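Local coordinates for aminopeptidase (Aneurinibacillus sp. AM-1, PDB 5IB9) that removes amino acids from the N-termini of peptides as a zinc aminopeptidase of peptidase family M28, equipped with a protease-associated domain, at the zinc ion site. Coordinates in Å, arbitrary orientation; residue numbers count along the deposited sequence, not the author numbering.

The zinc ion site. Residues 10, 12-14, 386, 390. With ZN (zinc ion), chain B; ZN (zinc ion), chain C.
Thr13 lies in the loop between helices 6-10 and 15-25 with an extended backbone (psi 111°), while Asp386 and Asp390 sit one turn apart in the long helix 382-400. Together they hold a pair of zinc ions 3.4 Å apart, ZN (chain B) to ZN (chain C). This pair is distinct from the catalytic metals, which bind at His228, Asp240, Glu273, Asp301 and His371. It ties the N-terminal segment to the last helix and is probably structural, though zinc from crystallisation is possible.

Asp386 bridges the two ions with its carboxylate. Its CG is anti to the backbone N (chi1 -175°), which carries the group off the helix. OD1 binds ZN (chain C) at 2.0 Å, and OD2 binds ZN (chain B). Water 1 forms a second bridge between the metals. Thr10 O, a backbone carbonyl, lies 2.8 Å from water 1 and also contacts water 5.

Thr13 chelates ZN (chain C) through backbone and side chain. Thr13 O, the backbone carbonyl, binds ZN (chain C) at 2.1 Å. Thr13 OG1, the hydroxyl, binds ZN (chain C) at 2.2 Å. A chi1 of 46° places OG1 between the backbone N and the carbonyl carbon, so both oxygens reach the same ion. With Asp386 OD1 and waters 1, 4 and 5 the coordination of ZN (chain C) is near octahedral.

Asp390 binds ZN (chain B) through OD2 at 2.0 Å. Waters 2 and 3 lie too close together to be occupied at once and probably mark alternative positions of one water ligand of ZN (chain B). The zinc probably makes the Thr13 hydroxyl a stronger donor. Thr13 OG1 donates to the syn lone pair of Asp390 OD1 at 2.6 Å.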
# COMPACT_ATOMS: atom_id res chain seq x y z
N THR A 10 -4.62 17.90 34.12
CA THR A 10 -3.57 18.88 34.38
C THR A 10 -2.79 18.63 35.68
O THR A 10 -1.66 19.12 35.78
CB THR A 10 -4.14 20.34 34.38
OG1 THR A 10 -5.11 20.44 35.41
CG2 THR A 10 -4.91 20.60 33.04
N ARG A 12 -1.70 15.74 36.47
CA ARG A 12 -0.91 14.56 36.18
C ARG A 12 0.09 14.73 35.05
O ARG A 12 0.95 13.87 34.88
CB ARG A 12 -1.86 13.42 35.75
CG ARG A 12 -2.80 12.99 36.80
CD ARG A 12 -3.35 11.62 36.45
NE ARG A 12 -3.88 11.03 37.68
CZ ARG A 12 -5.07 11.33 38.15
NH1 ARG A 12 -5.88 12.16 37.54
NH2 ARG A 12 -5.52 10.76 39.32
N THR A 13 0.04 15.78 34.20
CA THR A 13 1.01 15.84 33.11
C THR A 13 2.43 16.22 33.54
O THR A 13 2.74 17.32 34.03
CB THR A 13 0.50 16.95 32.15
OG1 THR A 13 0.13 18.13 32.95
CG2 THR A 13 -0.77 16.51 31.30
N ASP A 14 3.32 15.24 33.44
CA ASP A 14 4.62 15.36 34.04
C ASP A 14 5.58 15.78 32.99
O ASP A 14 5.91 14.99 32.04
CB ASP A 14 4.94 14.02 34.68
CG ASP A 14 6.28 14.00 35.43
OD1 ASP A 14 7.24 14.64 35.01
OD2 ASP A 14 6.20 13.24 36.44
N ASP A 386 4.23 20.82 28.62
CA ASP A 386 3.20 20.64 29.56
C ASP A 386 1.88 21.30 29.08
O ASP A 386 0.80 20.74 29.33
CB ASP A 386 3.61 21.25 30.94
CG ASP A 386 2.56 20.95 32.04
OD1 ASP A 386 2.47 19.82 32.56
OD2 ASP A 386 1.68 21.91 32.38
N ASP A 390 -1.54 19.49 28.51
CA ASP A 390 -2.80 19.82 29.21
C ASP A 390 -3.92 20.06 28.24
O ASP A 390 -5.04 19.65 28.46
CB ASP A 390 -2.52 21.10 30.05
CG ASP A 390 -1.65 20.86 31.20
OD1 ASP A 390 -1.49 19.75 31.65
OD2 ASP A 390 -1.10 21.89 31.65
ZN ZN B . 0.09 21.95 33.19
ZN ZN C . 1.61 19.11 34.19
O HOH W 1 0.22 20.67 34.50
O HOH W 2 0.27 23.89 33.98
O HOH W 3 -1.00 23.80 34.26
O HOH W 4 3.10 19.99 35.32
O HOH W 5 0.90 18.25 36.13